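Hypothetical protein, IPT/TIG domain protein (Bacteroides ovatus, PDB 4HW6) is of unknown function but probably binds carbohydrate or another nutrient as an auxiliary protein, joining an IPT/TIG domain to a six-bladed beta-propeller. Local coordinates at residues I141-F146 / T405-D410; A137-I141 / D420-V426; R413-Y417 / K428-E432. The contacts are given in a common frame with arbitrary orientation. Numbering follows the deposited sequence.

How the contacts relate
All three contacts gather round one blade of the propeller, the antiparallel sheet in which the early strand 109-115 pairs with the last strand, 425-431, then 415-420 and 404-410, so that both ends of the propeller chain close the ring. Contacts 1 and 2 join this blade to the one that contains strand 143-146; contact 3 lies within it. Contacts 1 and 2 share Ile141, with centres about 12 Å apart and contact 1 nested inside the loop that contact 2 closes. Contact 3 follows contact 1 in sequence, about 13 Å away between centres, tied to it by Asp410 and Tyr417. Contacts 2 and 3, about 17 Å apart between centres, share strand 425-431, and their segments alternate along the chain.

Contact 1. Residues I141-F146 / T405-D410; sequences IWRMMF and TSIAYD
Ser406, Met144 and Phe146 carry this contact between two edge strands of neighbouring propeller blades. Strands 143-146 and 405-410 run nearly parallel, 15° apart with axes 5.4 Å at closest approach, and no direct backbone hydrogen bond joins them. Arg143 lies opposite Ser406, CA to CA 4.9 Å. Ser406, chi1 p, donates from OG to Ile141 O at 2.8 Å, just before a classic bulge where Trp142 and Arg143 both face Val158. Met144, a selenomethionine in the mtt rotamer, sets SE 3.7 Å from Ala408 N and 3.8 Å from Ala408 CB. Phe146, chi1 -85°, brings CE2 to 4.1 Å from Ala408 CB and 3.9 Å from Asp410 CA. Thr405 CG2 meets Trp142 CE3 at 3.6 Å. Between the strands, water 1 donates to Met144 O (2.8 Å) and Ile407 O (2.7 Å), while Gln339 of strand 337-344 hydrogen-bonds through its side-chain amide to Met144 O and Ile407 N. Apolar contacts, one serine hydroxyl and a bridging water thus join the blades, leaving their two sheets separate.

Contact 2. Residues A137-I141 / D420-V426; sequences AFDNI and DCDNHRV
The hairpin turn between strands 415-420 and 425-431 meets, at this junction of two propeller blades, the loop that leads into strand 143-146. The turn ends in a G1 bulge: His424, with positive phi (63/31), and Arg425 both face Asp420, whose N hydrogen-bonds to Arg425 O at 3.0 Å. Phe138, extended at -115/128, lies across from His424, CA to CA 4.7 Å. Two hydrogen bonds join them: Phe138 N to His424 O at 3.1 Å, and His424 ND1 to Phe138 O at 2.8 Å, with His424 chi1 m. Trp125 stacks on the imidazole. Ile141, rotamer mt, drives CD1 to 3.2 Å from Arg425 O and 4.1 Å from Val426 CG2; Phe138 CE2 reaches that same Val426 CG2 at 4.2 Å. Cys421 SG sits 4.2 Å from Ile141 CB. Water 2 donates to Phe138 O (3.0 Å) and Cys421 O (2.8 Å). His424 thus fixes the turn to the loop through both backbone and ring, while Ile141, Phe138 and Val426 pack beside these bonds.

Contact 3. Residues R413-Y417 / K428-E432; sequences RKCFY and KIAPE
Two backbone hydrogen bonds hold Phe416 and Ile429 together: Phe416 N to Ile429 O and Ile429 N to Phe416 O, both 2.9 Å. They define an antiparallel hydrogen-bonded pair, CA to CA 5.0 Å, in the beta hairpin of strands 415-420 and 425-431, the middle of a propeller blade. The short strand axes lie 4.6 Å apart at 170°. Next along, Tyr417 and Lys428 form a non-hydrogen-bonded pair with CA atoms 4.7 Å apart, and Lys428 CA makes a CA-H...O contact of 3.2 Å with Phe416 O.

At the start of strand 415-420, a G1 bulge places Lys414 (phi/psi 51/61) and Cys415 both opposite Asp410 of strand 404-410, whose OD2 is hydrogen-bonded to Tyr417 OH and also takes a salt bridge from Arg413.

The side chains divide between the two faces of the sheet. On one, Phe416 (chi1 m) and Ile429 (mt) pack CB to CB at 4.0 Å, with Tyr409 edge-to-face against the Phe416 ring and Tyr379 and Ala380 of the strand 375-380 against Ile429, so this face turns to a neighbouring blade. On the other, Lys428 is stretched out in tttt, its CE 3.9 Å from Cys415 CB and its CD 4.3 Å from Tyr417 CE1, while Phe114 stacks on the Tyr417 ring. Cys415, chi1 p, meets Ala430 CB to CB at 3.7 Å. Water 4 donates to Tyr417 OH at 2.8 Å and accepts a weak bond from Lys428 NZ at 3.4 Å.

Contact 1. Residues I141-F146 / T405-D410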
ATOM      1  N   ILE A 141      11.207  -6.586   7.505  1.00 15.65           N
ATOM      2  CA  ILE A 141      10.528  -5.444   6.905  1.00 15.38           C
ATOM      3  C   ILE A 141       9.515  -4.903   7.941  1.00 14.97           C
ATOM      4  O   ILE A 141       8.328  -5.213   7.906  1.00 16.00           O
ATOM      5  CB  ILE A 141       9.848  -5.829   5.569  1.00 15.20           C
ATOM      6  CG1 ILE A 141      10.781  -6.646   4.660  1.00 19.14           C
ATOM      7  CG2 ILE A 141       9.421  -4.561   4.830  1.00 14.59           C
ATOM      8  CD1 ILE A 141      10.034  -7.401   3.559  1.00 16.94           C
ATOM      9  N   TRP A 142      10.002  -4.095   8.872  1.00 15.65           N
ATOM     10  CA  TRP A 142       9.307  -3.877  10.126  1.00 14.86           C
ATOM     11  C   TRP A 142       8.271  -2.749  10.042  1.00 14.16           C
ATOM     12  O   TRP A 142       7.123  -2.925  10.444  1.00 13.47           O
ATOM     13  CB  TRP A 142      10.340  -3.629  11.245  1.00 16.12           C
ATOM     14  CG  TRP A 142       9.727  -3.333  12.574  1.00 15.86           C
ATOM     15  CD1 TRP A 142       9.800  -2.154  13.246  1.00 17.68           C
ATOM     16  CD2 TRP A 142       8.944  -4.212  13.374  1.00 16.37           C
ATOM     17  NE1 TRP A 142       9.095  -2.239  14.420  1.00 19.40           N
ATOM     18  CE2 TRP A 142       8.551  -3.489  14.524  1.00 17.65           C
ATOM     19  CE3 TRP A 142       8.540  -5.540  13.243  1.00 18.05           C
ATOM     20  CZ2 TRP A 142       7.784  -4.055  15.533  1.00 21.16           C
ATOM     21  CZ3 TRP A 142       7.770  -6.103  14.251  1.00 21.69           C
ATOM     22  CH2 TRP A 142       7.386  -5.354  15.369  1.00 19.57           C
ATOM     23  N   ARG A 143       8.687  -1.577   9.576  1.00 14.40           N
ATOM     24  CA  ARG A 143       7.782  -0.445   9.351  1.00 13.69           C
ATOM     25  C   ARG A 143       8.230   0.304   8.102  1.00 14.32           C
ATOM     26  O   ARG A 143       9.417   0.644   7.976  1.00 13.59           O
ATOM     27  CB  ARG A 143       7.802   0.553  10.513  1.00 14.69           C
ATOM     28  CG  ARG A 143       7.374   0.010  11.862  1.00 15.53           C
ATOM     29  CD  ARG A 143       5.883  -0.267  11.916  1.00 16.07           C
ATOM     30  NE  ARG A 143       5.476  -0.764  13.244  1.00 18.82           N
ATOM     31  CZ  ARG A 143       5.266  -2.038  13.584  1.00 17.20           C
ATOM     32  NH1 ARG A 143       5.450  -3.029  12.731  1.00 17.30           N
ATOM     33  NH2 ARG A 143       4.858  -2.325  14.818  1.00 17.89           N
HETATM   34  N   MSE A 144       7.283   0.578   7.200  1.00 13.95           N
HETATM   35  CA  MSE A 144       7.538   1.272   5.934  1.00 14.34           C
HETATM   36  C   MSE A 144       7.030   2.697   5.931  1.00 17.09           C
HETATM   37  O   MSE A 144       6.035   3.024   6.602  1.00 16.74           O
HETATM   38  CB  MSE A 144       6.761   0.604   4.782  1.00 17.65           C
HETATM   39  CG  MSE A 144       7.216  -0.695   4.382  1.00 18.29           C
HETATM   40 SE   MSE A 144       5.910  -1.386   3.070  0.75 15.80          SE
HETATM   41  CE  MSE A 144       7.031  -2.879   2.583  1.00 17.49           C
HETATM   42  N   MSE A 145       7.688   3.535   5.131  1.00 14.98           N
HETATM   43  CA  MSE A 145       7.210   4.903   4.911  1.00 20.18           C
HETATM   44  C   MSE A 145       7.764   5.473   3.602  1.00 16.94           C
HETATM   45  O   MSE A 145       8.969   5.422   3.338  1.00 15.41           O
HETATM   46  CB  MSE A 145       7.674   5.738   6.100  1.00 21.46           C
HETATM   47  CG  MSE A 145       7.396   7.177   6.058  1.00 27.14           C
HETATM   48 SE   MSE A 145       5.610   7.627   6.614  0.75 32.89          SE
HETATM   49  CE  MSE A 145       5.076   6.083   7.641  1.00 24.55           C
ATOM     50  N   PHE A 146       6.881   6.030   2.770  1.00 17.24           N
ATOM     51  CA  PHE A 146       7.320   6.815   1.632  1.00 16.14           C
ATOM     52  C   PHE A 146       7.841   8.176   2.121  1.00 16.54           C
ATOM     53  O   PHE A 146       7.275   8.777   3.046  1.00 17.12           O
ATOM     54  CB  PHE A 146       6.159   7.049   0.634  1.00 18.36           C
ATOM     55  CG  PHE A 146       5.960   5.939  -0.361  1.00 16.78           C
ATOM     56  CD1 PHE A 146       6.807   5.819  -1.441  1.00 19.02           C
ATOM     57  CD2 PHE A 146       4.886   5.067  -0.260  1.00 19.00           C
ATOM     58  CE1 PHE A 146       6.634   4.816  -2.379  1.00 19.89           C
ATOM     59  CE2 PHE A 146       4.703   4.067  -1.208  1.00 18.97           C
ATOM     60  CZ  PHE A 146       5.579   3.945  -2.256  1.00 19.21           C
ATOM     61  N   THR A 405       3.682  -7.548   8.181  1.00 12.77           N
ATOM     62  CA  THR A 405       3.962  -6.644   9.277  1.00 12.52           C
ATOM     63  C   THR A 405       3.865  -5.166   8.919  1.00 12.52           C
ATOM     64  O   THR A 405       3.246  -4.389   9.631  1.00 13.74           O
ATOM     65  CB  THR A 405       5.359  -6.955   9.847  1.00 14.14           C
ATOM     66  OG1 THR A 405       5.384  -8.328  10.267  1.00 14.51           O
ATOM     67  CG2 THR A 405       5.704  -6.069  11.027  1.00 15.16           C
ATOM     68  N   SER A 406       4.467  -4.785   7.810  1.00 12.49           N
ATOM     69  CA  SER A 406       4.511  -3.429   7.365  1.00 12.49           C
ATOM     70  C   SER A 406       3.649  -3.242   6.117  1.00 13.31           C
ATOM     71  O   SER A 406       3.368  -4.202   5.366  1.00 13.62           O
ATOM     72  CB  SER A 406       5.979  -3.034   7.117  1.00 13.91           C
ATOM     73  OG  SER A 406       6.575  -3.875   6.139  1.00 14.63           O
ATOM     74  N   ILE A 407       3.199  -2.012   5.905  1.00 11.72           N
ATOM     75  CA  ILE A 407       2.307  -1.697   4.821  1.00 13.04           C
ATOM     76  C   ILE A 407       2.518  -0.256   4.345  1.00 12.63           C
ATOM     77  O   ILE A 407       2.749   0.666   5.132  1.00 13.38           O
ATOM     78  CB  ILE A 407       0.829  -1.991   5.197  1.00 13.34           C
ATOM     79  CG1 ILE A 407      -0.112  -1.795   4.007  1.00 14.97           C
ATOM     80  CG2 ILE A 407       0.401  -1.153   6.421  1.00 14.34           C
ATOM     81  CD1 ILE A 407      -1.525  -2.331   4.251  1.00 14.91           C
ATOM     82  N   ALA A 408       2.418  -0.073   3.037  1.00 13.53           N
ATOM     83  CA  ALA A 408       2.419   1.251   2.417  1.00 14.56           C
ATOM     84  C   ALA A 408       1.473   1.250   1.219  1.00 15.22           C
ATOM     85  O   ALA A 408       1.236   0.196   0.606  1.00 16.25           O
ATOM     86  CB  ALA A 408       3.833   1.646   2.002  1.00 15.09           C
ATOM     87  N   TYR A 409       0.866   2.399   0.932  1.00 15.60           N
ATOM     88  CA  TYR A 409       0.014   2.528  -0.234  1.00 16.76           C
ATOM     89  C   TYR A 409       0.627   3.521  -1.190  1.00 17.03           C
ATOM     90  O   TYR A 409       0.858   4.678  -0.836  1.00 17.66           O
ATOM     91  CB  TYR A 409      -1.421   2.952   0.144  1.00 17.72           C
ATOM     92  CG  TYR A 409      -2.308   2.943  -1.074  1.00 18.25           C
ATOM     93  CD1 TYR A 409      -2.756   1.746  -1.628  1.00 18.50           C
ATOM     94  CD2 TYR A 409      -2.649   4.116  -1.711  1.00 20.38           C
ATOM     95  CE1 TYR A 409      -3.533   1.733  -2.771  1.00 20.30           C
ATOM     96  CE2 TYR A 409      -3.458   4.105  -2.848  1.00 21.50           C
ATOM     97  CZ  TYR A 409      -3.891   2.902  -3.370  1.00 21.64           C
ATOM     98  OH  TYR A 409      -4.660   2.912  -4.534  1.00 25.51           O
ATOM     99  N   ASP A 410       0.870   3.057  -2.408  1.00 17.01           N
ATOM    100  CA  ASP A 410       1.479   3.839  -3.462  1.00 19.57           C
ATOM    101  C   ASP A 410       0.347   4.464  -4.255  1.00 19.74           C
ATOM    102  O   ASP A 410      -0.313   3.785  -5.049  1.00 20.18           O
ATOM    103  CB  ASP A 410       2.306   2.900  -4.323  1.00 19.84           C
ATOM    104  CG  ASP A 410       3.104   3.600  -5.404  1.00 20.73           C
ATOM    105  OD1 ASP A 410       2.716   4.700  -5.867  1.00 20.53           O
ATOM    106  OD2 ASP A 410       4.115   2.984  -5.822  1.00 20.04           O
TER
HETATM  107  O   HOH W   1       3.627   3.266   5.223  1.00 19.12           O

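Contact 2. Residues A137-I141 / D420-V426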
ATOM      1  N   ALA A 137      17.263 -10.987  -0.493  1.00 16.48           N
ATOM      2  CA  ALA A 137      15.998 -10.868   0.196  1.00 15.86           C
ATOM      3  C   ALA A 137      16.200 -10.150   1.535  1.00 16.10           C
ATOM      4  O   ALA A 137      17.324  -9.744   1.888  1.00 16.53           O
ATOM      5  CB  ALA A 137      15.316 -12.247   0.367  1.00 14.88           C
ATOM      6  N   PHE A 138      15.111  -9.979   2.268  1.00 15.53           N
ATOM      7  CA  PHE A 138      15.065  -9.017   3.368  1.00 15.46           C
ATOM      8  C   PHE A 138      14.874  -9.663   4.737  1.00 16.99           C
ATOM      9  O   PHE A 138      13.928 -10.428   4.941  1.00 17.40           O
ATOM     10  CB  PHE A 138      13.963  -8.007   3.069  1.00 15.81           C
ATOM     11  CG  PHE A 138      14.083  -7.433   1.689  1.00 15.34           C
ATOM     12  CD1 PHE A 138      15.254  -6.786   1.317  1.00 16.06           C
ATOM     13  CD2 PHE A 138      13.087  -7.608   0.750  1.00 17.10           C
ATOM     14  CE1 PHE A 138      15.403  -6.283   0.040  1.00 18.53           C
ATOM     15  CE2 PHE A 138      13.227  -7.100  -0.522  1.00 16.66           C
ATOM     16  CZ  PHE A 138      14.400  -6.453  -0.887  1.00 18.11           C
ATOM     17  N   ASP A 139      15.744  -9.310   5.679  1.00 17.86           N
ATOM     18  CA  ASP A 139      15.700  -9.889   7.032  1.00 18.46           C
ATOM     19  C   ASP A 139      14.483  -9.478   7.833  1.00 17.94           C
ATOM     20  O   ASP A 139      13.920 -10.296   8.543  1.00 19.87           O
ATOM     21  CB  ASP A 139      16.960  -9.552   7.836  1.00 19.89           C
ATOM     22  CG  ASP A 139      18.167 -10.370   7.426  1.00 22.37           C
ATOM     23  OD1 ASP A 139      18.030 -11.508   6.887  1.00 22.34           O
ATOM     24  OD2 ASP A 139      19.281  -9.867   7.674  1.00 22.34           O
ATOM     25  N   ASN A 140      14.077  -8.214   7.752  1.00 17.86           N
ATOM     26  CA  ASN A 140      13.015  -7.716   8.625  1.00 17.34           C
ATOM     27  C   ASN A 140      12.398  -6.453   8.073  1.00 19.24           C
ATOM     28  O   ASN A 140      12.983  -5.361   8.182  1.00 20.06           O
ATOM     29  CB  ASN A 140      13.586  -7.457  10.021  1.00 18.51           C
ATOM     30  CG  ASN A 140      12.521  -7.165  11.062  1.00 18.78           C
ATOM     31  OD1 ASN A 140      11.334  -7.147  10.764  1.00 21.63           O
ATOM     32  ND2 ASN A 140      12.955  -6.963  12.303  1.00 18.60           N
ATOM     33  N   ILE A 141      11.207  -6.586   7.505  1.00 15.65           N
ATOM     34  CA  ILE A 141      10.528  -5.444   6.905  1.00 15.38           C
ATOM     35  C   ILE A 141       9.515  -4.903   7.941  1.00 14.97           C
ATOM     36  O   ILE A 141       8.328  -5.213   7.906  1.00 16.00           O
ATOM     37  CB  ILE A 141       9.848  -5.829   5.569  1.00 15.20           C
ATOM     38  CG1 ILE A 141      10.781  -6.646   4.660  1.00 19.14           C
ATOM     39  CG2 ILE A 141       9.421  -4.561   4.830  1.00 14.59           C
ATOM     40  CD1 ILE A 141      10.034  -7.401   3.559  1.00 16.94           C
ATOM     41  N   ASP A 420       6.281  -8.733   4.099  1.00 14.45           N
ATOM     42  CA  ASP A 420       5.868 -10.077   4.466  1.00 13.98           C
ATOM     43  C   ASP A 420       7.075 -10.746   5.122  1.00 15.28           C
ATOM     44  O   ASP A 420       7.853 -11.450   4.480  1.00 16.71           O
ATOM     45  CB  ASP A 420       5.408 -10.770   3.198  1.00 14.50           C
ATOM     46  CG  ASP A 420       4.712 -12.086   3.441  1.00 15.74           C
ATOM     47  OD1 ASP A 420       4.275 -12.321   4.570  1.00 17.06           O
ATOM     48  OD2 ASP A 420       4.528 -12.837   2.444  1.00 19.17           O
ATOM     49  N   CYS A 421       7.205 -10.504   6.431  1.00 15.27           N
ATOM     50  CA  CYS A 421       8.477 -10.672   7.119  0.70 15.59           C
ATOM     51  C   CYS A 421       9.079 -12.061   7.084  1.00 15.65           C
ATOM     52  O   CYS A 421      10.255 -12.182   6.797  1.00 16.83           O
ATOM     53  CB  CYS A 421       8.397 -10.185   8.565  0.70 15.25           C
ATOM     54  SG  CYS A 421       8.377  -8.401   8.585  0.70 15.45           S
ATOM     55  N   ASP A 422       8.287 -13.102   7.328  1.00 14.68           N
ATOM     56  CA  ASP A 422       8.827 -14.463   7.312  1.00 16.18           C
ATOM     57  C   ASP A 422       8.835 -15.158   5.930  1.00 16.09           C
ATOM     58  O   ASP A 422       9.293 -16.294   5.774  1.00 16.84           O
ATOM     59  CB  ASP A 422       8.211 -15.269   8.453  1.00 18.91           C
ATOM     60  CG  ASP A 422       8.975 -15.060   9.772  1.00 26.43           C
ATOM     61  OD1 ASP A 422      10.227 -15.135   9.759  1.00 32.85           O
ATOM     62  OD2 ASP A 422       8.353 -14.847  10.822  1.00 29.97           O
ATOM     63  N   ASN A 423       8.462 -14.406   4.904  1.00 14.83           N
ATOM     64  CA  ASN A 423       8.774 -14.763   3.524  1.00 14.95           C
ATOM     65  C   ASN A 423       9.896 -13.917   2.951  1.00 15.06           C
ATOM     66  O   ASN A 423      10.353 -14.163   1.849  1.00 14.82           O
ATOM     67  CB  ASN A 423       7.526 -14.638   2.649  1.00 15.18           C
ATOM     68  CG  ASN A 423       6.542 -15.742   2.914  1.00 15.10           C
ATOM     69  OD1 ASN A 423       6.948 -16.894   3.156  1.00 16.88           O
ATOM     70  ND2 ASN A 423       5.253 -15.410   2.906  1.00 12.79           N
ATOM     71  N   HIS A 424      10.321 -12.903   3.706  1.00 14.88           N
ATOM     72  CA  HIS A 424      11.502 -12.106   3.389  1.00 14.75           C
ATOM     73  C   HIS A 424      11.360 -11.354   2.087  1.00 15.27           C
ATOM     74  O   HIS A 424      12.348 -11.054   1.418  1.00 14.85           O
ATOM     75  CB  HIS A 424      12.725 -13.003   3.461  1.00 16.25           C
ATOM     76  CG  HIS A 424      12.858 -13.659   4.806  1.00 17.73           C
ATOM     77  ND1 HIS A 424      13.243 -12.956   5.932  1.00 20.20           N
ATOM     78  CD2 HIS A 424      12.578 -14.918   5.221  1.00 18.26           C
ATOM     79  CE1 HIS A 424      13.197 -13.761   6.985  1.00 21.99           C
ATOM     80  NE2 HIS A 424      12.796 -14.957   6.579  1.00 20.09           N
ATOM     81  N   ARG A 425      10.115 -10.981   1.790  1.00 14.16           N
ATOM     82  CA  ARG A 425       9.777 -10.335   0.543  1.00 14.58           C
ATOM     83  C   ARG A 425       8.843  -9.163   0.766  1.00 13.96           C
ATOM     84  O   ARG A 425       8.034  -9.174   1.711  1.00 13.56           O
ATOM     85  CB  ARG A 425       9.076 -11.334  -0.381  1.00 15.39           C
ATOM     86  CG  ARG A 425       9.956 -12.447  -0.942  1.00 17.22           C
ATOM     87  CD  ARG A 425       9.028 -13.551  -1.389  1.00 18.87           C
ATOM     88  NE  ARG A 425       9.655 -14.686  -2.036  1.00 20.77           N
ATOM     89  CZ  ARG A 425       9.833 -15.894  -1.492  1.00 19.25           C
ATOM     90  NH1 ARG A 425       9.550 -16.168  -0.205  1.00 18.07           N
ATOM     91  NH2 ARG A 425      10.355 -16.849  -2.271  1.00 22.21           N
ATOM     92  N   VAL A 426       8.922  -8.196  -0.149  1.00 14.28           N
ATOM     93  CA  VAL A 426       7.869  -7.200  -0.323  1.00 14.49           C
ATOM     94  C   VAL A 426       6.849  -7.748  -1.319  1.00 14.66           C
ATOM     95  O   VAL A 426       7.170  -8.040  -2.479  1.00 16.91           O
ATOM     96  CB  VAL A 426       8.407  -5.849  -0.836  1.00 15.95           C
ATOM     97  CG1 VAL A 426       7.268  -4.849  -0.964  1.00 15.35           C
ATOM     98  CG2 VAL A 426       9.490  -5.307   0.086  1.00 16.13           C
TER
HETATM   99  O   HOH W   2      11.446  -9.651   6.355  1.00 28.24           O

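Contact 3. Residues R413-Y417 / K428-E432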
ATOM      1  N   ARG A 413       1.115   4.598  -8.221  1.00 20.57           N
ATOM      2  CA  ARG A 413       1.029   3.334  -8.958  1.00 21.55           C
ATOM      3  C   ARG A 413      -0.205   2.519  -8.566  1.00 23.83           C
ATOM      4  O   ARG A 413      -0.382   1.409  -9.068  1.00 27.06           O
ATOM      5  CB  ARG A 413       2.303   2.522  -8.743  1.00 20.41           C
ATOM      6  CG  ARG A 413       3.555   3.302  -9.116  1.00 20.19           C
ATOM      7  CD  ARG A 413       4.849   2.511  -8.999  1.00 19.86           C
ATOM      8  NE  ARG A 413       5.995   3.367  -9.318  1.00 20.21           N
ATOM      9  CZ  ARG A 413       6.551   4.257  -8.493  1.00 20.05           C
ATOM     10  NH1 ARG A 413       6.120   4.406  -7.258  1.00 20.11           N
ATOM     11  NH2 ARG A 413       7.564   5.012  -8.916  1.00 21.67           N
ATOM     12  N   LYS A 414      -1.017   3.071  -7.659  1.00 24.18           N
ATOM     13  CA  LYS A 414      -2.279   2.476  -7.187  1.00 23.91           C
ATOM     14  C   LYS A 414      -2.128   1.020  -6.728  1.00 21.68           C
ATOM     15  O   LYS A 414      -2.753   0.121  -7.267  1.00 22.65           O
ATOM     16  CB  LYS A 414      -3.364   2.564  -8.266  1.00 26.99           C
ATOM     17  CG  LYS A 414      -3.649   3.964  -8.799  1.00 35.56           C
ATOM     18  CD  LYS A 414      -4.176   4.912  -7.740  1.00 43.14           C
ATOM     19  CE  LYS A 414      -4.660   6.217  -8.383  1.00 49.76           C
ATOM     20  NZ  LYS A 414      -4.323   7.433  -7.579  1.00 50.56           N
ATOM     21  N   CYS A 415      -1.295   0.806  -5.719  1.00 18.47           N
ATOM     22  CA  CYS A 415      -1.046  -0.541  -5.193  1.00 18.18           C
ATOM     23  C   CYS A 415      -0.568  -0.462  -3.768  1.00 16.31           C
ATOM     24  O   CYS A 415      -0.053   0.575  -3.337  1.00 18.02           O
ATOM     25  CB  CYS A 415      -0.012  -1.259  -6.074  1.00 18.26           C
ATOM     26  SG  CYS A 415       1.603  -0.435  -6.152  1.00 21.70           S
ATOM     27  N   PHE A 416      -0.771  -1.543  -3.016  1.00 15.29           N
ATOM     28  CA  PHE A 416      -0.174  -1.690  -1.709  1.00 15.01           C
ATOM     29  C   PHE A 416       1.166  -2.434  -1.815  1.00 15.35           C
ATOM     30  O   PHE A 416       1.306  -3.354  -2.644  1.00 15.63           O
ATOM     31  CB  PHE A 416      -1.044  -2.535  -0.788  1.00 14.95           C
ATOM     32  CG  PHE A 416      -2.329  -1.883  -0.376  1.00 15.89           C
ATOM     33  CD1 PHE A 416      -3.470  -2.053  -1.123  1.00 17.92           C
ATOM     34  CD2 PHE A 416      -2.390  -1.116   0.778  1.00 16.72           C
ATOM     35  CE1 PHE A 416      -4.664  -1.468  -0.740  1.00 19.19           C
ATOM     36  CE2 PHE A 416      -3.591  -0.520   1.163  1.00 17.65           C
ATOM     37  CZ  PHE A 416      -4.711  -0.705   0.412  1.00 18.64           C
ATOM     38  N   TYR A 417       2.103  -2.090  -0.934  1.00 15.35           N
ATOM     39  CA  TYR A 417       3.294  -2.921  -0.665  1.00 14.68           C
ATOM     40  C   TYR A 417       3.141  -3.463   0.751  1.00 15.72           C
ATOM     41  O   TYR A 417       2.776  -2.716   1.669  1.00 15.42           O
ATOM     42  CB  TYR A 417       4.623  -2.150  -0.813  1.00 15.03           C
ATOM     43  CG  TYR A 417       4.730  -1.496  -2.158  1.00 16.16           C
ATOM     44  CD1 TYR A 417       4.707  -2.256  -3.325  1.00 16.72           C
ATOM     45  CD2 TYR A 417       4.808  -0.114  -2.271  1.00 17.86           C
ATOM     46  CE1 TYR A 417       4.722  -1.649  -4.563  1.00 18.72           C
ATOM     47  CE2 TYR A 417       4.847   0.497  -3.502  1.00 18.82           C
ATOM     48  CZ  TYR A 417       4.814  -0.269  -4.645  1.00 18.40           C
ATOM     49  OH  TYR A 417       4.819   0.363  -5.862  1.00 19.45           O
ATOM     50  N   LYS A 428       3.057  -7.241  -3.285  1.00 15.80           N
ATOM     51  CA  LYS A 428       2.239  -6.168  -3.850  1.00 16.45           C
ATOM     52  C   LYS A 428       0.783  -6.608  -3.940  1.00 17.64           C
ATOM     53  O   LYS A 428       0.494  -7.758  -4.270  1.00 16.15           O
ATOM     54  CB  LYS A 428       2.781  -5.793  -5.213  1.00 18.90           C
ATOM     55  CG  LYS A 428       2.031  -4.708  -5.975  1.00 20.45           C
ATOM     56  CD  LYS A 428       2.841  -4.409  -7.243  1.00 25.32           C
ATOM     57  CE  LYS A 428       2.071  -3.669  -8.296  1.00 29.88           C
ATOM     58  NZ  LYS A 428       2.951  -3.490  -9.504  1.00 31.45           N
ATOM     59  N   ILE A 429      -0.133  -5.698  -3.609  1.00 16.13           N
ATOM     60  CA  ILE A 429      -1.564  -5.932  -3.855  1.00 16.54           C
ATOM     61  C   ILE A 429      -2.020  -4.886  -4.864  1.00 17.09           C
ATOM     62  O   ILE A 429      -1.922  -3.688  -4.608  1.00 17.89           O
ATOM     63  CB  ILE A 429      -2.430  -5.856  -2.571  1.00 16.94           C
ATOM     64  CG1 ILE A 429      -1.932  -6.838  -1.498  1.00 17.31           C
ATOM     65  CG2 ILE A 429      -3.896  -6.132  -2.929  1.00 19.22           C
ATOM     66  CD1 ILE A 429      -2.698  -6.767  -0.182  1.00 18.22           C
ATOM     67  N   ALA A 430      -2.510  -5.336  -6.011  1.00 16.48           N
ATOM     68  CA  ALA A 430      -2.881  -4.458  -7.109  1.00 17.98           C
ATOM     69  C   ALA A 430      -3.799  -5.236  -8.042  1.00 19.11           C
ATOM     70  O   ALA A 430      -3.931  -6.465  -7.913  1.00 17.95           O
ATOM     71  CB  ALA A 430      -1.630  -4.014  -7.899  1.00 17.94           C
ATOM     72  N   PRO A 431      -4.417  -4.531  -8.998  1.00 22.14           N
ATOM     73  CA  PRO A 431      -5.169  -5.208 -10.051  1.00 23.32           C
ATOM     74  C   PRO A 431      -4.318  -6.212 -10.804  1.00 24.10           C
ATOM     75  O   PRO A 431      -3.141  -5.952 -11.081  1.00 22.58           O
ATOM     76  CB  PRO A 431      -5.559  -4.071 -10.994  1.00 26.72           C
ATOM     77  CG  PRO A 431      -5.534  -2.845 -10.177  1.00 24.15           C
ATOM     78  CD  PRO A 431      -4.502  -3.064  -9.101  1.00 25.01           C
ATOM     79  N   GLU A 432      -4.905  -7.360 -11.118  1.00 24.36           N
ATOM     80  CA  GLU A 432      -4.283  -8.399 -11.928  0.50 25.34           C
ATOM     81  C   GLU A 432      -3.941  -7.835 -13.301  1.00 27.71           C
ATOM     82  O   GLU A 432      -4.755  -7.116 -13.847  1.00 29.36           O
ATOM     83  CB  GLU A 432      -5.286  -9.548 -12.118  0.50 25.94           C
ATOM     84  CG  GLU A 432      -6.604  -9.119 -12.771  0.50 26.76           C
ATOM     85  CD  GLU A 432      -7.639 -10.218 -12.797  0.50 27.79           C
ATOM     86  OE1 GLU A 432      -7.259 -11.388 -12.861  0.50 25.30           O
ATOM     87  OE2 GLU A 432      -8.840  -9.899 -12.769  0.50 31.11           O
TER
HETATM   88  O   HOH W   3      -4.596  -1.687  -5.092  1.00 55.13           O
HETATM   89  O   HOH W   4       4.917  -1.035  -8.263  1.00 24.29           O